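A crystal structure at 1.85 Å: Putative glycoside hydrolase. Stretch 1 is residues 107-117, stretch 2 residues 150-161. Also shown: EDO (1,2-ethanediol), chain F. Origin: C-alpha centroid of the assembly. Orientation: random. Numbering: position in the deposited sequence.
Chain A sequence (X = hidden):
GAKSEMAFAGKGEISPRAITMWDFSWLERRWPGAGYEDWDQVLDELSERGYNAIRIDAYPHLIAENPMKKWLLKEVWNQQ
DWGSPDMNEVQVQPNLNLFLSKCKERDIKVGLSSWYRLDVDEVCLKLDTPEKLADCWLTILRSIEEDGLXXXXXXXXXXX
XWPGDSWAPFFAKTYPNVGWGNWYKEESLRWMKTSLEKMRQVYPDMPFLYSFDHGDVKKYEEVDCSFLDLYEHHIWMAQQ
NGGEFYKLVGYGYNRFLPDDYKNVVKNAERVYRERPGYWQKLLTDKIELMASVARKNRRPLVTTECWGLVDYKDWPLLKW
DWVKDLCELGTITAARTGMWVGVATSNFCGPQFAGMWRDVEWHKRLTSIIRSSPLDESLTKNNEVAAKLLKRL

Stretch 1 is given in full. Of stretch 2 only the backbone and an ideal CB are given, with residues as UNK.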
# COMPACT_ATOMS: atom_id res chain seq x y z
N ASP A 107 -2.47 -6.81 18.86
CA ASP A 107 -1.28 -7.34 18.15
C ASP A 107 -1.36 -7.18 16.64
O ASP A 107 -1.05 -8.10 15.90
CB ASP A 107 -0.97 -8.82 18.49
CG ASP A 107 0.31 -9.35 17.76
OD1 ASP A 107 1.25 -8.54 17.44
OD2 ASP A 107 0.39 -10.58 17.47
N ILE A 108 -1.81 -6.03 16.17
CA ILE A 108 -1.86 -5.71 14.75
C ILE A 108 -0.65 -4.78 14.58
O ILE A 108 -0.47 -3.82 15.37
CB ILE A 108 -3.15 -4.98 14.36
CG1 ILE A 108 -4.35 -5.95 14.42
CG2 ILE A 108 -3.08 -4.46 12.98
CD1 ILE A 108 -5.69 -5.27 14.46
N LYS A 109 0.21 -5.09 13.62
CA LYS A 109 1.38 -4.29 13.31
C LYS A 109 1.01 -3.34 12.15
O LYS A 109 0.13 -3.62 11.36
CB LYS A 109 2.61 -5.16 12.96
CG LYS A 109 3.69 -5.26 14.06
CD LYS A 109 3.41 -6.08 15.19
CE LYS A 109 4.51 -5.94 16.30
NZ LYS A 109 5.91 -6.48 16.10
N VAL A 110 1.67 -2.19 12.11
CA VAL A 110 1.31 -1.15 11.14
C VAL A 110 2.47 -0.66 10.29
O VAL A 110 3.49 -0.21 10.79
CB VAL A 110 0.66 0.08 11.87
CG1 VAL A 110 0.26 1.13 10.83
CG2 VAL A 110 -0.54 -0.41 12.71
N GLY A 111 2.29 -0.74 8.98
CA GLY A 111 3.22 -0.18 8.05
C GLY A 111 2.78 1.25 7.75
O GLY A 111 1.61 1.50 7.46
N LEU A 112 3.74 2.19 7.80
CA LEU A 112 3.42 3.57 7.49
C LEU A 112 3.85 3.90 6.07
O LEU A 112 4.91 3.45 5.59
CB LEU A 112 4.15 4.50 8.45
CG LEU A 112 3.85 4.31 9.93
CD1 LEU A 112 4.72 5.35 10.71
CD2 LEU A 112 2.34 4.41 10.28
N SER A 113 3.03 4.69 5.42
CA SER A 113 3.32 5.21 4.10
C SER A 113 2.69 6.60 4.05
O SER A 113 2.16 7.10 5.05
CB SER A 113 2.67 4.28 3.04
OG SER A 113 3.09 4.63 1.74
N SER A 114 2.70 7.21 2.87
CA SER A 114 1.93 8.45 2.64
C SER A 114 1.62 8.66 1.18
O SER A 114 2.41 8.29 0.30
CB SER A 114 2.63 9.70 3.17
OG SER A 114 1.66 10.76 3.25
N TRP A 115 0.44 9.21 0.95
CA TRP A 115 -0.04 9.68 -0.34
C TRP A 115 0.07 11.22 -0.39
O TRP A 115 -0.36 11.84 -1.36
CB TRP A 115 -1.48 9.22 -0.57
CG TRP A 115 -1.64 7.78 -0.84
CD1 TRP A 115 -1.97 7.19 -2.04
CD2 TRP A 115 -1.53 6.68 0.12
NE1 TRP A 115 -2.10 5.81 -1.85
CE2 TRP A 115 -1.80 5.49 -0.56
CE3 TRP A 115 -1.23 6.62 1.49
CZ2 TRP A 115 -1.76 4.22 0.07
CZ3 TRP A 115 -1.20 5.40 2.11
CH2 TRP A 115 -1.44 4.20 1.38
N TYR A 116 0.63 11.83 0.66
CA TYR A 116 0.84 13.28 0.75
C TYR A 116 -0.42 14.07 0.32
O TYR A 116 -0.40 14.85 -0.66
CB TYR A 116 2.08 13.63 -0.07
CG TYR A 116 3.29 12.99 0.53
CD1 TYR A 116 3.95 13.60 1.61
CD2 TYR A 116 3.78 11.78 0.06
CE1 TYR A 116 5.05 13.00 2.21
CE2 TYR A 116 4.87 11.16 0.65
CZ TYR A 116 5.50 11.78 1.73
OH TYR A 116 6.60 11.21 2.35
N ARG A 117 -1.50 13.83 1.05
CA ARG A 117 -2.80 14.42 0.78
C ARG A 117 -2.65 15.92 0.74
O ARG A 117 -1.96 16.49 1.57
CB ARG A 117 -3.81 13.99 1.83
CG ARG A 117 -4.14 12.50 1.76
CD ARG A 117 -5.14 12.18 0.63
NE ARG A 117 -6.48 12.64 1.02
CZ ARG A 117 -7.12 13.68 0.50
NH1 ARG A 117 -6.59 14.42 -0.48
NH2 ARG A 117 -8.31 14.00 0.96
N UNK A 150 6.41 2.77 19.00
CA UNK A 150 7.25 2.51 17.82
C UNK A 150 7.31 1.01 17.48
O UNK A 150 7.42 0.66 16.32
CB UNK A 150 8.66 3.04 18.06
N UNK A 151 7.24 0.14 18.49
CA UNK A 151 7.27 -1.31 18.24
C UNK A 151 6.04 -1.83 17.49
O UNK A 151 6.06 -2.95 16.99
CB UNK A 151 7.40 -2.06 19.57
N UNK A 152 5.00 -1.01 17.38
CA UNK A 152 3.81 -1.37 16.58
C UNK A 152 4.04 -1.13 15.09
O UNK A 152 3.33 -1.66 14.27
CB UNK A 152 2.59 -0.57 17.05
N UNK A 153 5.05 -0.32 14.74
CA UNK A 153 5.34 0.00 13.38
C UNK A 153 6.20 -1.11 12.78
O UNK A 153 7.23 -1.50 13.33
CB UNK A 153 6.03 1.36 13.28
N UNK A 154 5.75 -1.59 11.63
CA UNK A 154 6.36 -2.71 10.94
C UNK A 154 7.45 -2.25 9.97
O UNK A 154 8.52 -2.82 9.88
CB UNK A 154 5.29 -3.51 10.19
N UNK A 155 7.14 -1.19 9.24
CA UNK A 155 8.05 -0.62 8.28
C UNK A 155 7.62 0.80 7.98
O UNK A 155 6.51 1.19 8.30
CB UNK A 155 8.10 -1.46 7.00
N UNK A 156 8.52 1.56 7.34
CA UNK A 156 8.22 2.92 6.97
C UNK A 156 8.55 3.07 5.51
O UNK A 156 9.71 2.89 5.11
CB UNK A 156 8.99 3.93 7.83
N UNK A 157 7.54 3.46 4.75
CA UNK A 157 7.61 3.70 3.30
C UNK A 157 7.50 5.21 3.10
O UNK A 157 6.48 5.80 3.46
CB UNK A 157 6.51 2.95 2.54
N UNK A 158 8.50 5.81 2.48
CA UNK A 158 8.51 7.27 2.33
C UNK A 158 7.57 7.83 1.31
O UNK A 158 7.35 9.04 1.31
CB UNK A 158 9.92 7.73 1.97
N UNK A 159 7.05 7.00 0.42
CA UNK A 159 6.06 7.47 -0.54
C UNK A 159 5.39 6.38 -1.34
O UNK A 159 6.07 5.61 -2.03
CB UNK A 159 6.72 8.46 -1.51
N UNK A 160 4.05 6.32 -1.26
CA UNK A 160 3.26 5.43 -2.09
C UNK A 160 3.57 5.61 -3.56
O UNK A 160 3.52 6.73 -4.07
CB UNK A 160 1.77 5.66 -1.84
N UNK A 161 3.86 4.51 -4.26
CA UNK A 161 4.04 4.51 -5.73
C UNK A 161 4.97 5.58 -6.24
O UNK A 161 4.69 6.33 -7.19
CB UNK A 161 2.69 4.68 -6.42
C1 EDO F . -2.48 13.45 -3.04
O1 EDO F . -2.91 12.43 -2.10
C2 EDO F . -3.59 14.47 -3.37
O2 EDO F . -4.32 14.94 -2.20

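Residues 153-157 form a strand parallel to 109-113, bound to it by backbone hydrogen bonds. Positions 150 and 151, in a 3-10 turn, have nothing of stretch 1 within 5.5 Å of their ideal CB atoms, so many residues would suit. They are Leu150 and Asp151; the carbonyl of Asp151 shares water 2 with Lys109 NZ.

At position 152 the CB points sideways, 4.8 Å from Ile108 O, and the backbone O accepts from Val110 N (2.8 Å). A small polar or branched residue would fit. Thr152 is deposited: its CG2 lies 4.0 Å from Val110 CG2, while a water bonded to Thr152 OG1 donates to Ile108 O.

At position 153 the CB shares the sheet face of Val110 and Leu112, which favours an aliphatic side chain. Ile153 turns its CD1 back to within 4.2 Å of Val110 CB and 3.9 Å of Leu112 CD2.

At position 154 the CB points toward stretch 1, and the backbone N donates to Val110 O (2.8 Å). Aliphatic groups, or a longer chain with an apolar stem, could pack here; Leu154 places CD1 4.1 Å from Lys109 CB.

Position 155 faces Gly111, whose lack of a side chain leaves room for a flat, bulky group. Tyr155 uses it: Gly111 CA sits over the ring face, 3.9 Å from the centroid. An ideal CB on Gly111 would fall 2.5 Å from Tyr155 CE2, a clash.

The CB at position 156 returns to the face of Leu112, where several apolar residues would serve; Val156 CG2 lies 4.5 Å from Leu112 CD1, a loose contact at most.

Position 157 points toward stretch 1, its ideal CB 3.9 Å from Ser113 OG. A short acceptor or other small polar group is suited. Asp157 takes the hydroxyl's hydrogen bond, Ser113 OG to OD2 at 2.7 Å, and its OD1 receives the backbone N of position 159.

At position 158 the CB points away, so the choice is loose. Leu158 O accepts from Tyr116 OH at 2.5 Å.

Position 159 has its ideal CB 3.9 Å from Tyr116 CE2, so a small side chain is plausible. Cys159 brings SG to 3.7 Å from that CE2, oblique to the ring.

Position 160 points toward stretch 1 over the Trp115 indole; a compact residue, polar or apolar, could lie there. Asn160 sets CB 3.8 Å from the five-membered ring centroid, over its face, while its backbone N donates to Ser114 O (3.0 Å).

Position 161 is unconstrained by stretch 1; Glu161 OE1 accepts a weak bond from Asn160 ND2.

Stretch 2 150-161: LDTILYVDLCNE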
# COMPACT_ATOMS: atom_id res chain seq x y z
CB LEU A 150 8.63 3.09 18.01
CG LEU A 150 9.41 3.49 16.76
CD1 LEU A 150 8.51 4.27 15.81
CD2 LEU A 150 10.68 4.31 17.16
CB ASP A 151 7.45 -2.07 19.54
CG ASP A 151 8.78 -1.76 20.19
OD1 ASP A 151 9.79 -1.66 19.43
OD2 ASP A 151 8.82 -1.58 21.44
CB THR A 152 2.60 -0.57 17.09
OG1 THR A 152 2.23 -1.07 18.38
CG2 THR A 152 1.43 -0.65 16.13
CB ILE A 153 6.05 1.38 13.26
CG1 ILE A 153 5.16 2.48 13.87
CG2 ILE A 153 6.44 1.63 11.80
CD1 ILE A 153 3.70 2.54 13.40
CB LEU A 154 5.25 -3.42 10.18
CG LEU A 154 5.51 -4.73 9.53
CD1 LEU A 154 5.93 -5.76 10.61
CD2 LEU A 154 4.20 -5.10 8.75
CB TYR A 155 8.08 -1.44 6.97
CG TYR A 155 6.81 -1.45 6.13
CD1 TYR A 155 6.53 -0.41 5.27
CD2 TYR A 155 5.91 -2.51 6.17
CE1 TYR A 155 5.38 -0.41 4.47
CE2 TYR A 155 4.73 -2.50 5.40
CZ TYR A 155 4.50 -1.46 4.54
OH TYR A 155 3.41 -1.39 3.72
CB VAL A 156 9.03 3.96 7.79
CG1 VAL A 156 8.78 5.42 7.27
CG2 VAL A 156 8.70 3.80 9.27
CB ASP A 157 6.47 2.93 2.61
CG ASP A 157 6.19 3.40 1.17
OD1 ASP A 157 7.04 4.07 0.52
OD2 ASP A 157 5.05 3.09 0.71
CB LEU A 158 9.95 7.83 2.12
CG LEU A 158 10.74 7.99 3.43
CD1 LEU A 158 10.97 6.68 4.10
CD2 LEU A 158 12.10 8.69 3.18
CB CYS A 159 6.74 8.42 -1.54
SG CYS A 159 5.51 9.27 -2.51
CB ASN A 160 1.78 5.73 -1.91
CG ASN A 160 0.91 4.93 -2.87
OD1 ASN A 160 0.71 3.71 -2.68
ND2 ASN A 160 0.36 5.61 -3.89
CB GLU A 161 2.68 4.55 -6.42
CG GLU A 161 1.92 3.28 -6.07
CD GLU A 161 0.50 3.21 -6.58
OE1 GLU A 161 -0.09 4.26 -6.93
OE2 GLU A 161 -0.03 2.06 -6.58
O HOH W 1 1.15 -3.77 17.58
O HOH W 2 8.06 -4.68 16.32
O HOH W 3 -2.06 4.03 -3.83
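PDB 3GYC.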